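PDB 6H5L: C-type diheme-containing protein from Kuenenia stuttgartiensis, which probably carries electrons through its two covalently bound c-type hemes as a subunit of a 60-heme reductase complex of an anammox bacterium. Local coordinates for the heme c site. Coordinates in Å, arbitrary orientation; residue numbers count along the deposited sequence, not the author numbering.

The heme c site. Residues 18-19, 22-23, 37, 39-42, 44, 49-51, 65, 68-69, 73, 76-78, 81, 92, 96, 175. With HEC (heme c), chain B.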
ATOM      1  N   TYR A  18      12.199  45.558 -29.809  1.00 34.73           N
ATOM      2  CA  TYR A  18      11.939  44.635 -28.715  1.00 31.49           C
ATOM      3  C   TYR A  18      10.547  44.736 -28.106  1.00 35.53           C
ATOM      4  O   TYR A  18      10.169  43.842 -27.340  1.00 37.94           O
ATOM      5  CB  TYR A  18      12.976  44.831 -27.597  1.00 35.91           C
ATOM      6  CG  TYR A  18      14.407  44.783 -28.081  1.00 37.53           C
ATOM      7  CD1 TYR A  18      14.969  43.595 -28.532  1.00 30.90           C
ATOM      8  CD2 TYR A  18      15.198  45.924 -28.086  1.00 36.91           C
ATOM      9  CE1 TYR A  18      16.276  43.548 -28.978  1.00 30.12           C
ATOM     10  CE2 TYR A  18      16.505  45.886 -28.528  1.00 39.96           C
ATOM     11  CZ  TYR A  18      17.039  44.695 -28.971  1.00 38.04           C
ATOM     12  OH  TYR A  18      18.343  44.658 -29.411  1.00 30.60           O
ATOM     13  N   CYS A  19       9.779  45.777 -28.407  1.00 40.08           N
ATOM     14  CA  CYS A  19       8.468  45.953 -27.791  1.00 35.26           C
ATOM     15  C   CYS A  19       7.329  46.019 -28.793  1.00 31.26           C
ATOM     16  O   CYS A  19       6.228  45.545 -28.500  1.00 36.89           O
ATOM     17  CB  CYS A  19       8.455  47.227 -26.936  1.00 33.34           C
ATOM     18  SG  CYS A  19       9.959  47.509 -25.969  1.00 35.39           S
ATOM     19  N   CYS A  22       4.713  42.965 -29.886  1.00 23.48           N
ATOM     20  CA  CYS A  22       3.575  42.640 -29.032  1.00 27.02           C
ATOM     21  C   CYS A  22       2.701  43.858 -28.750  1.00 26.30           C
ATOM     22  O   CYS A  22       1.497  43.840 -29.024  1.00 23.08           O
ATOM     23  CB  CYS A  22       4.063  42.017 -27.718  1.00 18.68           C
ATOM     24  SG  CYS A  22       4.745  40.348 -27.884  1.00 22.93           S
ATOM     25  N   HIS A  23       3.290  44.927 -28.215  1.00 21.42           N
ATOM     26  CA  HIS A  23       2.523  46.085 -27.774  1.00 23.98           C
ATOM     27  C   HIS A  23       2.082  46.993 -28.914  1.00 27.24           C
ATOM     28  O   HIS A  23       1.333  47.945 -28.670  1.00 25.15           O
ATOM     29  CB  HIS A  23       3.333  46.892 -26.757  1.00 21.02           C
ATOM     30  CG  HIS A  23       3.497  46.203 -25.439  1.00 27.40           C
ATOM     31  ND1 HIS A  23       2.489  46.145 -24.502  1.00 28.50           N
ATOM     32  CD2 HIS A  23       4.551  45.544 -24.901  1.00 22.03           C
ATOM     33  CE1 HIS A  23       2.914  45.478 -23.443  1.00 25.35           C
ATOM     34  NE2 HIS A  23       4.161  45.104 -23.659  1.00 26.55           N
ATOM     35  N   MET A  37      -2.474  36.036 -28.509  1.00 22.73           N
ATOM     36  CA  MET A  37      -1.764  36.056 -27.241  1.00 19.62           C
ATOM     37  C   MET A  37      -2.742  36.234 -26.089  1.00 18.63           C
ATOM     38  O   MET A  37      -3.671  37.041 -26.169  1.00 25.85           O
ATOM     39  CB  MET A  37      -0.728  37.181 -27.233  1.00 16.15           C
ATOM     40  CG  MET A  37       0.206  37.177 -26.043  1.00 18.78           C
ATOM     41  SD  MET A  37       1.572  38.332 -26.266  1.00 28.01           S
ATOM     42  CE  MET A  37       2.414  37.592 -27.663  1.00 10.29           C
ATOM     43  N   PRO A  39      -2.367  36.304 -21.668  1.00 27.26           N
ATOM     44  CA  PRO A  39      -3.030  37.617 -21.634  1.00 27.79           C
ATOM     45  C   PRO A  39      -2.606  38.561 -22.758  1.00 25.63           C
ATOM     46  O   PRO A  39      -1.498  38.440 -23.283  1.00 22.27           O
ATOM     47  CB  PRO A  39      -2.605  38.192 -20.277  1.00 24.11           C
ATOM     48  CG  PRO A  39      -2.163  37.019 -19.474  1.00 25.95           C
ATOM     49  CD  PRO A  39      -1.551  36.084 -20.463  1.00 26.94           C
ATOM     50  N   LYS A  40      -3.494  39.481 -23.118  1.00 27.96           N
ATOM     51  CA  LYS A  40      -3.197  40.437 -24.170  1.00 26.62           C
ATOM     52  C   LYS A  40      -2.091  41.393 -23.726  1.00 28.85           C
ATOM     53  O   LYS A  40      -2.006  41.744 -22.546  1.00 35.08           O
ATOM     54  CB  LYS A  40      -4.451  41.232 -24.532  1.00 30.15           C
ATOM     55  CG  LYS A  40      -5.554  40.403 -25.162  1.00 27.14           C
ATOM     56  CD  LYS A  40      -5.114  39.835 -26.499  1.00 28.89           C
ATOM     57  CE  LYS A  40      -6.152  38.879 -27.064  1.00 25.09           C
ATOM     58  NZ  LYS A  40      -5.669  38.211 -28.305  1.00 30.73           N
ATOM     59  N   PRO A  41      -1.226  41.822 -24.648  1.00 26.73           N
ATOM     60  CA  PRO A  41      -0.189  42.792 -24.280  1.00 29.86           C
ATOM     61  C   PRO A  41      -0.806  44.144 -23.958  1.00 30.95           C
ATOM     62  O   PRO A  41      -1.809  44.547 -24.552  1.00 36.37           O
ATOM     63  CB  PRO A  41       0.700  42.851 -25.524  1.00 28.79           C
ATOM     64  CG  PRO A  41      -0.200  42.471 -26.635  1.00 33.03           C
ATOM     65  CD  PRO A  41      -1.148  41.448 -26.067  1.00 30.11           C
ATOM     66  N   ARG A  42      -0.194  44.837 -22.997  1.00 31.39           N
ATOM     67  CA  ARG A  42      -0.765  46.065 -22.453  1.00 31.22           C
ATOM     68  C   ARG A  42      -0.982  47.113 -23.538  1.00 32.42           C
ATOM     69  O   ARG A  42      -0.113  47.344 -24.385  1.00 31.83           O
ATOM     70  CB  ARG A  42       0.147  46.628 -21.361  1.00 23.78           C
ATOM     71  CG  ARG A  42      -0.441  47.823 -20.624  1.00 20.08           C
ATOM     72  CD  ARG A  42      -1.583  47.412 -19.706  1.00 22.95           C
ATOM     73  NE  ARG A  42      -1.124  46.535 -18.633  1.00 27.13           N
ATOM     74  CZ  ARG A  42      -1.283  45.216 -18.622  1.00 30.46           C
ATOM     75  NH1 ARG A  42      -1.902  44.610 -19.627  1.00 29.45           N
ATOM     76  NH2 ARG A  42      -0.823  44.502 -17.605  1.00 28.27           N
ATOM     77  N   PHE A  44      -0.845  50.665 -23.914  1.00 26.43           N
ATOM     78  CA  PHE A  44      -0.271  51.792 -23.190  1.00 28.52           C
ATOM     79  C   PHE A  44      -1.034  53.093 -23.401  1.00 32.46           C
ATOM     80  O   PHE A  44      -0.821  54.042 -22.639  1.00 33.25           O
ATOM     81  CB  PHE A  44       1.187  51.988 -23.607  1.00 26.88           C
ATOM     82  CG  PHE A  44       2.072  50.817 -23.293  1.00 32.14           C
ATOM     83  CD1 PHE A  44       2.047  50.225 -22.040  1.00 23.76           C
ATOM     84  CD2 PHE A  44       2.927  50.302 -24.253  1.00 28.91           C
ATOM     85  CE1 PHE A  44       2.861  49.146 -21.752  1.00 19.57           C
ATOM     86  CE2 PHE A  44       3.742  49.224 -23.971  1.00 23.97           C
ATOM     87  CZ  PHE A  44       3.709  48.645 -22.718  1.00 19.28           C
ATOM     88  N   TYR A  49      -1.876  51.301 -15.768  1.00 28.53           N
ATOM     89  CA  TYR A  49      -0.828  50.341 -15.456  1.00 20.55           C
ATOM     90  C   TYR A  49      -1.235  49.537 -14.228  1.00 29.50           C
ATOM     91  O   TYR A  49      -1.651  50.110 -13.216  1.00 34.82           O
ATOM     92  CB  TYR A  49       0.510  51.045 -15.222  1.00 24.12           C
ATOM     93  CG  TYR A  49       1.152  51.584 -16.484  1.00 18.78           C
ATOM     94  CD1 TYR A  49       0.571  52.627 -17.194  1.00 23.84           C
ATOM     95  CD2 TYR A  49       2.346  51.055 -16.960  1.00 28.13           C
ATOM     96  CE1 TYR A  49       1.156  53.122 -18.344  1.00 26.02           C
ATOM     97  CE2 TYR A  49       2.939  51.546 -18.110  1.00 29.91           C
ATOM     98  CZ  TYR A  49       2.339  52.579 -18.797  1.00 25.65           C
ATOM     99  OH  TYR A  49       2.922  53.072 -19.942  1.00 31.72           O
ATOM    100  N   LYS A  50      -1.117  48.210 -14.326  1.00 32.27           N
ATOM    101  CA  LYS A  50      -1.555  47.346 -13.233  1.00 30.20           C
ATOM    102  C   LYS A  50      -0.680  47.510 -11.997  1.00 24.90           C
ATOM    103  O   LYS A  50      -1.178  47.440 -10.867  1.00 26.53           O
ATOM    104  CB  LYS A  50      -1.558  45.881 -13.678  1.00 24.98           C
ATOM    105  CG  LYS A  50      -2.626  45.504 -14.679  1.00 28.97           C
ATOM    106  CD  LYS A  50      -2.627  43.996 -14.893  1.00 33.59           C
ATOM    107  CE  LYS A  50      -3.595  43.563 -15.980  1.00 24.14           C
ATOM    108  NZ  LYS A  50      -3.539  42.089 -16.192  1.00 25.20           N
ATOM    109  N   PHE A  51       0.620  47.718 -12.188  1.00 28.66           N
ATOM    110  CA  PHE A  51       1.611  47.556 -11.126  1.00 35.18           C
ATOM    111  C   PHE A  51       2.313  48.887 -10.879  1.00 30.21           C
ATOM    112  O   PHE A  51       3.154  49.319 -11.677  1.00 24.55           O
ATOM    113  CB  PHE A  51       2.586  46.450 -11.502  1.00 27.85           C
ATOM    114  CG  PHE A  51       1.910  45.240 -12.077  1.00 31.73           C
ATOM    115  CD1 PHE A  51       1.030  44.499 -11.308  1.00 30.14           C
ATOM    116  CD2 PHE A  51       2.131  44.859 -13.391  1.00 27.06           C
ATOM    117  CE1 PHE A  51       0.393  43.388 -11.831  1.00 29.79           C
ATOM    118  CE2 PHE A  51       1.499  43.749 -13.919  1.00 27.39           C
ATOM    119  CZ  PHE A  51       0.629  43.016 -13.140  1.00 26.27           C
ATOM    120  N   ILE A  65       7.456  51.932 -14.076  1.00 32.88           N
ATOM    121  CA  ILE A  65       7.525  51.352 -15.413  1.00 31.37           C
ATOM    122  C   ILE A  65       8.857  50.639 -15.617  1.00 32.43           C
ATOM    123  O   ILE A  65       8.904  49.510 -16.119  1.00 36.11           O
ATOM    124  CB  ILE A  65       7.294  52.437 -16.480  1.00 24.28           C
ATOM    125  CG1 ILE A  65       5.944  53.123 -16.259  1.00 27.20           C
ATOM    126  CG2 ILE A  65       7.368  51.840 -17.877  1.00 23.47           C
ATOM    127  CD1 ILE A  65       5.713  54.318 -17.164  1.00 29.70           C
ATOM    128  N   THR A  68       8.783  47.217 -13.921  1.00 29.44           N
ATOM    129  CA  THR A  68       8.032  46.190 -14.636  1.00 26.49           C
ATOM    130  C   THR A  68       8.794  45.700 -15.863  1.00 30.80           C
ATOM    131  O   THR A  68       8.773  44.504 -16.180  1.00 28.37           O
ATOM    132  CB  THR A  68       6.659  46.730 -15.040  1.00 24.04           C
ATOM    133  OG1 THR A  68       6.035  47.343 -13.905  1.00 29.61           O
ATOM    134  CG2 THR A  68       5.769  45.607 -15.547  1.00 25.35           C
ATOM    135  N   ILE A  69       9.470  46.612 -16.567  1.00 26.48           N
ATOM    136  CA  ILE A  69      10.268  46.227 -17.730  1.00 23.43           C
ATOM    137  C   ILE A  69      11.404  45.301 -17.315  1.00 25.05           C
ATOM    138  O   ILE A  69      11.674  44.289 -17.973  1.00 27.89           O
ATOM    139  CB  ILE A  69      10.798  47.482 -18.450  1.00 29.29           C
ATOM    140  CG1 ILE A  69       9.641  48.363 -18.927  1.00 25.45           C
ATOM    141  CG2 ILE A  69      11.694  47.092 -19.614  1.00 24.59           C
ATOM    142  CD1 ILE A  69      10.070  49.753 -19.363  1.00 31.92           C
ATOM    143  N   VAL A  73       6.499  40.318 -16.313  1.00 25.17           N
ATOM    144  CA  VAL A  73       5.209  39.984 -15.716  1.00 27.02           C
ATOM    145  C   VAL A  73       5.002  38.477 -15.802  1.00 25.87           C
ATOM    146  O   VAL A  73       4.738  37.951 -16.894  1.00 25.01           O
ATOM    147  CB  VAL A  73       4.059  40.742 -16.397  1.00 21.09           C
ATOM    148  CG1 VAL A  73       2.730  40.359 -15.762  1.00 21.86           C
ATOM    149  CG2 VAL A  73       4.282  42.241 -16.299  1.00 26.46           C
ATOM    150  N   SER A  76       2.541  35.439 -18.147  1.00 21.47           N
ATOM    151  CA  SER A  76       2.337  36.138 -19.409  1.00 23.92           C
ATOM    152  C   SER A  76       3.627  36.051 -20.211  1.00 24.12           C
ATOM    153  O   SER A  76       4.668  35.621 -19.708  1.00 22.87           O
ATOM    154  CB  SER A  76       1.930  37.597 -19.193  1.00 24.35           C
ATOM    155  OG  SER A  76       3.037  38.377 -18.774  1.00 26.75           O
ATOM    156  N   THR A  77       3.547  36.478 -21.470  1.00 20.20           N
ATOM    157  CA  THR A  77       4.710  36.498 -22.347  1.00 21.23           C
ATOM    158  C   THR A  77       5.642  37.670 -22.068  1.00 28.60           C
ATOM    159  O   THR A  77       6.622  37.848 -22.801  1.00 19.66           O
ATOM    160  CB  THR A  77       4.259  36.538 -23.811  1.00 25.62           C
ATOM    161  OG1 THR A  77       3.471  37.710 -24.034  1.00 27.42           O
ATOM    162  CG2 THR A  77       3.431  35.308 -24.142  1.00 21.29           C
ATOM    163  N   MET A  78       5.372  38.461 -21.031  1.00 28.93           N
ATOM    164  CA  MET A  78       6.190  39.620 -20.679  1.00 24.51           C
ATOM    165  C   MET A  78       7.413  39.133 -19.912  1.00 29.24           C
ATOM    166  O   MET A  78       7.401  39.005 -18.686  1.00 34.99           O
ATOM    167  CB  MET A  78       5.375  40.623 -19.869  1.00 25.95           C
ATOM    168  CG  MET A  78       6.153  41.835 -19.360  1.00 27.03           C
ATOM    169  SD  MET A  78       6.290  43.190 -20.539  1.00 33.68           S
ATOM    170  CE  MET A  78       7.663  42.637 -21.533  1.00 21.14           C
ATOM    171  N   TRP A  81      13.523  41.939 -19.085  1.00 32.30           N
ATOM    172  CA  TRP A  81      14.420  42.506 -20.081  1.00 27.74           C
ATOM    173  C   TRP A  81      15.762  42.895 -19.471  1.00 34.48           C
ATOM    174  O   TRP A  81      16.395  43.856 -19.909  1.00 41.81           O
ATOM    175  CB  TRP A  81      13.767  43.694 -20.784  1.00 31.45           C
ATOM    176  CG  TRP A  81      12.665  43.253 -21.694  1.00 34.37           C
ATOM    177  CD1 TRP A  81      11.327  43.280 -21.434  1.00 27.98           C
ATOM    178  CD2 TRP A  81      12.808  42.682 -23.002  1.00 27.27           C
ATOM    179  NE1 TRP A  81      10.629  42.778 -22.503  1.00 21.89           N
ATOM    180  CE2 TRP A  81      11.513  42.402 -23.478  1.00 24.88           C
ATOM    181  CE3 TRP A  81      13.904  42.388 -23.819  1.00 29.49           C
ATOM    182  CZ2 TRP A  81      11.282  41.844 -24.733  1.00 27.47           C
ATOM    183  CZ3 TRP A  81      13.673  41.832 -25.066  1.00 31.91           C
ATOM    184  CH2 TRP A  81      12.372  41.566 -25.510  1.00 30.87           C
ATOM    185  N   VAL A  92      13.179  53.671 -23.037  1.00 43.57           N
ATOM    186  CA  VAL A  92      11.849  53.357 -23.555  1.00 45.61           C
ATOM    187  C   VAL A  92      10.734  53.781 -22.614  1.00 32.14           C
ATOM    188  O   VAL A  92       9.559  53.755 -23.017  1.00 35.27           O
ATOM    189  CB  VAL A  92      11.693  51.853 -23.860  1.00 40.22           C
ATOM    190  CG1 VAL A  92      12.702  51.409 -24.899  1.00 42.33           C
ATOM    191  CG2 VAL A  92      11.828  51.031 -22.582  1.00 32.58           C
ATOM    192  N   LEU A  96       6.852  54.791 -23.859  1.00 25.35           N
ATOM    193  CA  LEU A  96       5.596  54.270 -23.329  1.00 26.46           C
ATOM    194  C   LEU A  96       4.716  55.389 -22.785  1.00 31.03           C
ATOM    195  O   LEU A  96       3.486  55.333 -22.899  1.00 28.15           O
ATOM    196  CB  LEU A  96       5.877  53.232 -22.242  1.00 24.02           C
ATOM    197  CG  LEU A  96       6.023  51.767 -22.661  1.00 21.27           C
ATOM    198  CD1 LEU A  96       7.171  51.570 -23.640  1.00 16.54           C
ATOM    199  CD2 LEU A  96       6.203  50.874 -21.441  1.00 23.35           C
ATOM    200  N   LYS A 175       1.881  38.441 -10.641  1.00 30.49           N
ATOM    201  CA  LYS A 175       2.284  39.236 -11.796  1.00 30.13           C
ATOM    202  C   LYS A 175       3.135  40.432 -11.385  1.00 32.90           C
ATOM    203  O   LYS A 175       4.074  40.806 -12.099  1.00 28.13           O
ATOM    204  CB  LYS A 175       1.050  39.690 -12.574  1.00 28.07           C
ATOM    205  CG  LYS A 175       0.311  38.562 -13.272  1.00 27.33           C
ATOM    206  CD  LYS A 175      -0.620  39.091 -14.349  1.00 22.31           C
ATOM    207  CE  LYS A 175      -1.301  37.954 -15.091  1.00 24.71           C
ATOM    208  NZ  LYS A 175      -2.074  38.452 -16.260  1.00 28.30           N
TER
HETATM  209 FE   HEC B 302       5.350  44.023 -22.469  1.00 20.59          FE
HETATM  210  CHA HEC B 302       2.850  44.198 -20.133  1.00 25.09           C
HETATM  211  CHB HEC B 302       6.684  46.952 -21.218  1.00 25.90           C
HETATM  212  CHC HEC B 302       7.849  43.924 -24.840  1.00 31.34           C
HETATM  213  CHD HEC B 302       3.984  41.168 -23.821  1.00 21.07           C
HETATM  214  NA  HEC B 302       4.864  45.331 -20.959  1.00 18.78           N
HETATM  215  C1A HEC B 302       3.781  45.213 -20.115  1.00 23.02           C
HETATM  216  C2A HEC B 302       3.775  46.328 -19.189  1.00 23.59           C
HETATM  217  C3A HEC B 302       4.843  47.101 -19.494  1.00 19.93           C
HETATM  218  C4A HEC B 302       5.540  46.480 -20.607  1.00 21.35           C
HETATM  219  CMA HEC B 302       5.335  48.418 -18.847  1.00 25.82           C
HETATM  220  CAA HEC B 302       2.645  46.450 -18.124  1.00 23.87           C
HETATM  221  CBA HEC B 302       2.827  47.409 -16.949  1.00 24.00           C
HETATM  222  CGA HEC B 302       1.578  47.387 -16.102  1.00 33.20           C
HETATM  223  O1A HEC B 302       0.504  46.983 -16.621  1.00 33.28           O
HETATM  224  O2A HEC B 302       1.657  47.777 -14.909  1.00 33.95           O
HETATM  225  NB  HEC B 302       6.953  45.222 -22.950  1.00 18.63           N
HETATM  226  C1B HEC B 302       7.340  46.370 -22.284  1.00 25.04           C
HETATM  227  C2B HEC B 302       8.564  46.849 -22.900  1.00 23.35           C
HETATM  228  C3B HEC B 302       8.880  46.018 -23.900  1.00 30.68           C
HETATM  229  C4B HEC B 302       7.876  44.976 -23.949  1.00 29.48           C
HETATM  230  CMB HEC B 302       9.338  48.115 -22.475  1.00 30.07           C
HETATM  231  CAB HEC B 302      10.098  46.111 -24.848  1.00 31.47           C
HETATM  232  CBB HEC B 302      11.410  45.810 -24.088  1.00 27.50           C
HETATM  233  NC  HEC B 302       5.826  42.785 -24.038  1.00 25.37           N
HETATM  234  C1C HEC B 302       6.907  42.919 -24.888  1.00 22.46           C
HETATM  235  C2C HEC B 302       6.957  41.749 -25.740  1.00 16.11           C
HETATM  236  C3C HEC B 302       5.819  41.068 -25.551  1.00 21.50           C
HETATM  237  C4C HEC B 302       5.130  41.653 -24.416  1.00 23.38           C
HETATM  238  CMC HEC B 302       7.908  41.603 -26.949  1.00 14.93           C
HETATM  239  CAC HEC B 302       5.375  39.785 -26.292  1.00 22.49           C
HETATM  240  CBC HEC B 302       6.324  38.616 -25.952  1.00 23.27           C
HETATM  241  ND  HEC B 302       3.678  42.864 -22.046  1.00 23.98           N
HETATM  242  C1D HEC B 302       3.314  41.714 -22.745  1.00 21.83           C
HETATM  243  C2D HEC B 302       2.110  41.176 -22.152  1.00 26.16           C
HETATM  244  C3D HEC B 302       1.760  42.128 -21.000  1.00 20.98           C
HETATM  245  C4D HEC B 302       2.788  43.141 -21.012  1.00 25.64           C
HETATM  246  CMD HEC B 302       1.341  39.913 -22.592  1.00 26.04           C
HETATM  247  CAD HEC B 302       0.569  42.041 -20.024  1.00 19.44           C
HETATM  248  CBD HEC B 302       0.885  41.033 -18.927  1.00 16.57           C
HETATM  249  CGD HEC B 302      -0.296  40.906 -18.003  1.00 22.87           C
HETATM  250  O1D HEC B 302      -0.759  41.946 -17.466  1.00 26.16           O
HETATM  251  O2D HEC B 302      -0.769  39.759 -17.794  1.00 27.77           O
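Almost wholly buried, this heme c hangs from a CXXCH motif: Cys19 SG and Cys22 SG form thioethers to the vinyl-derived carbons CAB and CAC. His23, the proximal ligand, points NE2 at HEC FE (2.0 Å), while its ND1 donates in the ring plane to a lone pair of Arg42 O (2.9 Å). That bond fixes the imidazole's rotation and probably makes it more electron-rich; compact Pro41 (CB) and the phenyl edge of Phe44 (CZ) flank its faces without adding a polar side chain beside the iron. The Phe44 ring stands edge-on over HEC pyrrole A, the planes 74° apart. From the opposite side comes Met78, CG anti to its backbone N (chi1 176°) and the chain then bent twice, so that its soft thioether SD reaches HEC FE (2.3 Å). Trp81 lays its broad indole face against HEC CBB.

Charged side chains and backbone N-H groups grip the propionates. Arg42, bent at chi2 and chi3, turns its guanidinium edge to them: NE and NH2 both donate to HEC O1A, and NH2 also, straighter, to HEC O1D of the other propionate (2.6 Å, 166° at H). Lys50 N also donates to O1A, Phe51 N to O2A, and extended Lys50 and Lys175 bring their NZ tips into salt bridges with O1D and O2D. An alanine in place of Arg42 would probably leave the carboxylates less well neutralised and less firmly linked.

Helix 20-23 and the Pro41-Arg42 loop cover one heme face, the Met78 loop the other; helix 62-71 packs along the rim.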